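Local coordinates for protein 4-oxalmesaconate hydratase (Pseudomonas putida, PDB 5CGZ) that catalyses the zinc-dependent hydration of 4-carboxy-2-hydroxymuconate (the enol of oxalomesaconate), the third step of the gallate degradation pathway, at residues A[11-16]-A[121-126]; A[37-42]-A[62-67]. All coordinates share one frame; numbering follows the deposited sequence. Where two conformers were deposited one is given.

Interaction 1 (A[11-16]-A[121-126]). With ZN (zinc ion), chain C.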
loop_
_atom_site.group_PDB
_atom_site.type_symbol
_atom_site.label_atom_id
_atom_site.label_comp_id
_atom_site.label_asym_id
_atom_site.label_seq_id
_atom_site.Cartn_x
_atom_site.Cartn_y
_atom_site.Cartn_z
ATOM N N SER A 11 1.195 -31.480 -1.026
ATOM C CA SER A 11 0.455 -32.347 -0.112
ATOM C C SER A 11 0.663 -32.020 1.375
ATOM O O SER A 11 -0.257 -32.193 2.160
ATOM C CB SER A 11 0.803 -33.822 -0.381
ATOM O OG SER A 11 2.199 -34.062 -0.303
ATOM N N ALA A 12 1.834 -31.520 1.769
ATOM C CA ALA A 12 2.088 -31.259 3.193
ATOM C C ALA A 12 1.482 -29.945 3.712
ATOM O O ALA A 12 1.274 -29.767 4.917
ATOM C CB ALA A 12 3.589 -31.272 3.471
ATOM N N ASP A 13 1.192 -29.027 2.804
ATOM C CA ASP A 13 0.785 -27.692 3.213
ATOM C C ASP A 13 -0.455 -27.656 4.100
ATOM O O ASP A 13 -0.491 -26.892 5.059
ATOM C CB ASP A 13 0.571 -26.824 1.979
ATOM C CG ASP A 13 1.878 -26.306 1.418
ATOM O OD1 ASP A 13 2.171 -26.555 0.231
ATOM O OD2 ASP A 13 2.613 -25.646 2.184
ATOM N N PHE A 14 -1.466 -28.470 3.806
ATOM C CA PHE A 14 -2.683 -28.387 4.603
ATOM C C PHE A 14 -2.410 -28.839 6.034
ATOM O O PHE A 14 -3.120 -28.441 6.952
ATOM C CB PHE A 14 -3.839 -29.201 3.975
ATOM C CG PHE A 14 -3.712 -30.702 4.132
ATOM C CD1 PHE A 14 -3.047 -31.464 3.179
ATOM C CD2 PHE A 14 -4.303 -31.353 5.208
ATOM C CE1 PHE A 14 -2.947 -32.853 3.312
ATOM C CE2 PHE A 14 -4.209 -32.743 5.353
ATOM C CZ PHE A 14 -3.528 -33.494 4.402
ATOM N N VAL A 15 -1.368 -29.643 6.232
ATOM C CA VAL A 15 -1.049 -30.115 7.577
ATOM C C VAL A 15 -0.406 -28.995 8.403
ATOM O O VAL A 15 -0.874 -28.691 9.493
ATOM C CB VAL A 15 -0.118 -31.361 7.549
ATOM C CG1 VAL A 15 0.273 -31.777 8.967
ATOM C CG2 VAL A 15 -0.807 -32.517 6.834
ATOM N N TRP A 16 0.642 -28.361 7.878
ATOM C CA TRP A 16 1.293 -27.265 8.605
ATOM C C TRP A 16 0.353 -26.094 8.868
ATOM O O TRP A 16 0.366 -25.506 9.953
ATOM C CB TRP A 16 2.505 -26.718 7.843
ATOM C CG TRP A 16 3.508 -27.715 7.341
ATOM C CD1 TRP A 16 3.879 -27.914 6.041
ATOM C CD2 TRP A 16 4.303 -28.613 8.127
ATOM N NE1 TRP A 16 4.846 -28.891 5.969
ATOM C CE2 TRP A 16 5.122 -29.337 7.234
ATOM C CE3 TRP A 16 4.403 -28.875 9.499
ATOM C CZ2 TRP A 16 6.023 -30.312 7.666
ATOM C CZ3 TRP A 16 5.300 -29.841 9.927
ATOM C CH2 TRP A 16 6.095 -30.549 9.013
ATOM N N TYR A 121 6.453 -20.011 -5.951
ATOM C CA TYR A 121 5.491 -19.581 -6.964
ATOM C C TYR A 121 4.255 -20.485 -7.021
ATOM O O TYR A 121 3.178 -20.045 -7.426
ATOM C CB TYR A 121 6.169 -19.510 -8.344
ATOM C CG TYR A 121 6.745 -18.141 -8.638
ATOM C CD1 TYR A 121 7.741 -17.599 -7.834
ATOM C CD2 TYR A 121 6.284 -17.384 -9.707
ATOM C CE1 TYR A 121 8.257 -16.337 -8.084
ATOM C CE2 TYR A 121 6.799 -16.125 -9.969
ATOM C CZ TYR A 121 7.781 -15.607 -9.155
ATOM O OH TYR A 121 8.283 -14.351 -9.408
ATOM N N ASP A 122 4.399 -21.743 -6.613
ATOM C CA ASP A 122 3.262 -22.662 -6.647
ATOM C C ASP A 122 2.139 -22.232 -5.687
ATOM O O ASP A 122 0.959 -22.512 -5.918
ATOM C CB ASP A 122 3.700 -24.085 -6.287
ATOM C CG ASP A 122 4.658 -24.694 -7.302
ATOM O OD1 ASP A 122 4.953 -24.072 -8.351
ATOM O OD2 ASP A 122 5.115 -25.823 -7.043
ATOM N N HIS A 123 2.503 -21.568 -4.599
ATOM C CA HIS A 123 1.518 -21.286 -3.555
ATOM C C HIS A 123 0.431 -20.315 -4.015
ATOM O O HIS A 123 -0.749 -20.644 -3.919
ATOM C CB HIS A 123 2.218 -20.777 -2.297
ATOM C CG HIS A 123 2.936 -21.853 -1.551
ATOM N ND1 HIS A 123 3.832 -21.595 -0.532
ATOM C CD2 HIS A 123 2.889 -23.202 -1.671
ATOM C CE1 HIS A 123 4.304 -22.734 -0.063
ATOM N NE2 HIS A 123 3.748 -23.728 -0.738
ATOM N N PRO A 124 0.814 -19.130 -4.540
ATOM C CA PRO A 124 -0.239 -18.232 -5.047
ATOM C C PRO A 124 -1.039 -18.844 -6.203
ATOM O O PRO A 124 -2.230 -18.563 -6.332
ATOM C CB PRO A 124 0.545 -16.990 -5.519
ATOM C CG PRO A 124 1.829 -17.028 -4.734
ATOM C CD PRO A 124 2.149 -18.502 -4.603
ATOM N N LEU A 125 -0.404 -19.663 -7.038
ATOM C CA LEU A 125 -1.145 -20.296 -8.124
ATOM C C LEU A 125 -2.300 -21.125 -7.558
ATOM O O LEU A 125 -3.417 -21.075 -8.062
ATOM C CB LEU A 125 -0.234 -21.172 -8.980
ATOM C CG LEU A 125 -0.962 -22.000 -10.049
ATOM C CD1 LEU A 125 -1.787 -21.108 -10.979
ATOM C CD2 LEU A 125 0.045 -22.824 -10.845
ATOM N N ALA A 126 -2.024 -21.872 -6.492
ATOM C CA ALA A 126 -3.053 -22.670 -5.829
ATOM C C ALA A 126 -4.221 -21.795 -5.375
ATOM O O ALA A 126 -5.390 -22.162 -5.552
ATOM C CB ALA A 126 -2.461 -23.424 -4.634
HETATM ZN ZN ZN C . 3.932 -25.864 -0.407
HETATM O O HOH W 1 5.488 -25.691 1.532
#
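D13 and H123 meet across a zinc ion, the carboxylate carried by helix 13-27 and the imidazole by helix 122-138. Their CA atoms are 9.3 Å apart, and the two side chains span that gap with the metal between them. D13 OD1 binds zinc at 2.0 Å; D13 OD2 stays 2.9 Å from the ion, so the carboxylate is essentially monodentate. H123 NE2 binds zinc at 2.2 Å. The carboxylate and imidazole planes stand 83° apart, almost perpendicular, and OD1 approaches the ring obliquely. At 3.4 Å, D13 OD1 and H123 NE2 are neighbouring ligands of one ion and not a hydrogen-bonded pair. In H123, CG anti to the carbonyl carbon (chi1 -74°) puts the imidazole on the metal side. Water 1 lies in the plane of that ring, at its edge, and 2.5 Å from zinc. H10 and E44 complete the protein ligands.

Second-shell partners fix both groups: R17 forms a salt bridge with D13 OD2, and D117 OD2 is hydrogen-bonded to H123 ND1, which holds the imidazole's rotation. D122, next to H123, hydrogen-bonds H10 through OD2. An aspartate and histidines on zinc fit the metal site of the MshB deacetylase family. The carboxylates of D13 and E44 probably offset much of the ion's charge, while zinc would be expected to polarise the water bound to it.

Interaction 2 (A[37-42]-A[62-67]); sequences LSFGER and ARREEA
The nonpolar part of this contact is made by F39, whose side chain leans from the loop 37-42 onto helix 56-74 against R63 and R64. The CA atoms of F39 and R63, the nearest pair, are 6.0 Å apart, and F39 CB lies 3.8 Å from R63 CB. Farther out, F39 CE1 packs at 3.5 Å on R64 CB, with the methylene approaching the ring obliquely. R64 has CG anti to its amide nitrogen (chi1 -173°) and bends only at chi3, which carries NE to 3.7 Å from F39 CZ. Because the guanidinium and ring planes are 76° apart, this is an oblique crossing without a flat stack. The F39 ring also meets that of F80, their planes about 20° apart.

Polar interactions are confined to each segment or lead outside the pair. Within the loop, E41 OE1 accepts the F39 amide N at 2.9 Å, which ties the glutamate back to its own loop. On the helix, R63 bends at chi2 and chi3, so that its CD lies 3.4 Å from F39 O while its guanidinium turns away to E66. It grips that carboxylate side-on, NE and NH2 both reaching OE1 from the same face, with R63 NE 3.0 Å from E66 OE1. R63 NH1 hydrogen-bonds S45 OG, which also bonds G40 O; R64 NH1 forms a salt bridge with D61.

The two arginines thus offer their aliphatic stems to the aromatic loop residue and direct their guanidinium groups to E66 and S45 (R63) and D61 (R64). The interface itself relies on van der Waals contact, and the neighbouring ion pairs probably restrict the arginine conformations.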
loop_
_atom_site.group_PDB
_atom_site.type_symbol
_atom_site.label_atom_id
_atom_site.label_comp_id
_atom_site.label_asym_id
_atom_site.label_seq_id
_atom_site.Cartn_x
_atom_site.Cartn_y
_atom_site.Cartn_z
ATOM N N LEU A 37 -3.096 -30.249 -4.844
ATOM C CA LEU A 37 -2.903 -30.102 -6.281
ATOM C C LEU A 37 -1.691 -30.904 -6.754
ATOM O O LEU A 37 -1.686 -31.442 -7.864
ATOM C CB LEU A 37 -2.758 -28.624 -6.660
ATOM C CG LEU A 37 -3.998 -27.754 -6.404
ATOM C CD1 LEU A 37 -3.684 -26.274 -6.604
ATOM C CD2 LEU A 37 -5.162 -28.179 -7.291
ATOM N N SER A 38 -0.671 -30.984 -5.904
ATOM C CA SER A 38 0.530 -31.759 -6.207
ATOM C C SER A 38 1.034 -32.379 -4.915
ATOM O O SER A 38 0.433 -32.180 -3.866
ATOM C CB SER A 38 1.612 -30.882 -6.849
ATOM O OG SER A 38 2.268 -30.095 -5.864
ATOM N N PHE A 39 2.134 -33.119 -4.976
ATOM C CA PHE A 39 2.668 -33.751 -3.774
ATOM C C PHE A 39 3.881 -33.018 -3.205
ATOM O O PHE A 39 4.436 -33.443 -2.187
ATOM C CB PHE A 39 3.054 -35.208 -4.062
ATOM C CG PHE A 39 1.890 -36.088 -4.444
ATOM C CD1 PHE A 39 1.101 -36.683 -3.469
ATOM C CD2 PHE A 39 1.600 -36.332 -5.776
ATOM C CE1 PHE A 39 0.038 -37.498 -3.815
ATOM C CE2 PHE A 39 0.537 -37.148 -6.137
ATOM C CZ PHE A 39 -0.244 -37.736 -5.158
ATOM N N GLY A 40 4.304 -31.936 -3.860
ATOM C CA GLY A 40 5.546 -31.265 -3.485
ATOM C C GLY A 40 6.728 -32.188 -3.739
ATOM O O GLY A 40 7.763 -32.114 -3.066
ATOM N N GLU A 41 6.569 -33.056 -4.734
ATOM C CA GLU A 41 7.531 -34.122 -4.998
ATOM C C GLU A 41 8.918 -33.595 -5.409
ATOM O O GLU A 41 9.936 -34.195 -5.079
ATOM C CB GLU A 41 6.977 -35.083 -6.067
ATOM C CG GLU A 41 6.634 -34.462 -7.438
ATOM C CD GLU A 41 5.196 -33.933 -7.531
ATOM O OE1 GLU A 41 4.569 -33.674 -6.478
ATOM O OE2 GLU A 41 4.691 -33.770 -8.665
ATOM N N ARG A 42 8.974 -32.464 -6.098
ATOM C CA ARG A 42 10.265 -31.940 -6.552
ATOM C C ARG A 42 10.877 -30.888 -5.617
ATOM O O ARG A 42 12.098 -30.851 -5.437
ATOM C CB ARG A 42 10.124 -31.363 -7.961
ATOM C CG ARG A 42 9.813 -32.434 -9.006
ATOM C CD ARG A 42 8.886 -31.920 -10.101
ATOM N NE ARG A 42 9.463 -30.801 -10.841
ATOM C CZ ARG A 42 10.275 -30.936 -11.886
ATOM N NH1 ARG A 42 10.621 -32.148 -12.304
ATOM N NH2 ARG A 42 10.744 -29.861 -12.510
ATOM N N ALA A 62 5.346 -41.777 -1.156
ATOM C CA ALA A 62 5.615 -41.453 0.239
ATOM C C ALA A 62 4.757 -40.257 0.692
ATOM O O ALA A 62 4.126 -40.294 1.754
ATOM C CB ALA A 62 7.101 -41.171 0.440
ATOM N N ARG A 63 4.714 -39.208 -0.125
ATOM C CA ARG A 63 3.918 -38.021 0.200
ATOM C C ARG A 63 2.421 -38.344 0.303
ATOM O O ARG A 63 1.735 -37.854 1.202
ATOM C CB ARG A 63 4.135 -36.929 -0.849
ATOM C CG ARG A 63 5.545 -36.360 -0.896
ATOM C CD ARG A 63 5.791 -35.369 0.226
ATOM N NE ARG A 63 6.325 -35.989 1.436
ATOM C CZ ARG A 63 7.623 -36.088 1.718
ATOM N NH1 ARG A 63 8.535 -35.620 0.873
ATOM N NH2 ARG A 63 8.011 -36.662 2.849
ATOM N N ARG A 64 1.921 -39.160 -0.627
ATOM C CA ARG A 64 0.510 -39.551 -0.637
ATOM C C ARG A 64 0.133 -40.270 0.658
ATOM O O ARG A 64 -0.912 -39.996 1.258
ATOM C CB ARG A 64 0.199 -40.445 -1.850
ATOM C CG ARG A 64 -1.293 -40.769 -2.058
ATOM C CD ARG A 64 -1.525 -41.800 -3.203
ATOM N NE ARG A 64 -1.108 -41.330 -4.530
ATOM C CZ ARG A 64 -0.020 -41.751 -5.190
ATOM N NH1 ARG A 64 0.780 -42.665 -4.656
ATOM N NH2 ARG A 64 0.271 -41.262 -6.394
ATOM N N GLU A 65 0.988 -41.184 1.102
ATOM C CA GLU A 65 0.680 -41.965 2.292
ATOM C C GLU A 65 0.677 -41.080 3.536
ATOM O O GLU A 65 -0.163 -41.240 4.421
ATOM C CB GLU A 65 1.674 -43.116 2.456
ATOM C CG GLU A 65 1.065 -44.370 3.075
ATOM C CD GLU A 65 -0.026 -44.989 2.206
ATOM O OE1 GLU A 65 -0.912 -45.672 2.760
ATOM O OE2 GLU A 65 0.003 -44.793 0.971
ATOM N N GLU A 66 1.616 -40.139 3.598
ATOM C CA GLU A 66 1.659 -39.190 4.705
ATOM C C GLU A 66 0.392 -38.346 4.767
ATOM O O GLU A 66 -0.196 -38.180 5.835
ATOM C CB GLU A 66 2.879 -38.284 4.581
ATOM C CG GLU A 66 4.191 -38.997 4.829
ATOM C CD GLU A 66 5.383 -38.078 4.650
ATOM O OE1 GLU A 66 5.204 -36.975 4.079
ATOM O OE2 GLU A 66 6.494 -38.465 5.083
ATOM N N ALA A 67 -0.031 -37.832 3.614
ATOM C CA ALA A 67 -1.199 -36.961 3.548
ATOM C C ALA A 67 -2.460 -37.710 3.959
ATOM O O ALA A 67 -3.295 -37.189 4.706
ATOM C CB ALA A 67 -1.356 -36.384 2.150
#

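From the N terminus, strand 3-8 leads into segment 11-16, the first half of interaction 1. Strand 31-36 then delivers the loop 37-42, and interaction 2 closes a short loop when the chain returns as helix 56-74. Only after strands 76-80 and 110-112 does helix 122-138 bring in 121-126 to close interaction 1, so interaction 2 is nested inside its loop. The centres are about 11 Å apart and the contacts touch: S11 OG lies 3.0 Å from F39 O, a probable hydrogen bond, and A126 packs on L37. Together they join the ends of parallel strands 3-8 and 31-36 to three helices beside the zinc site.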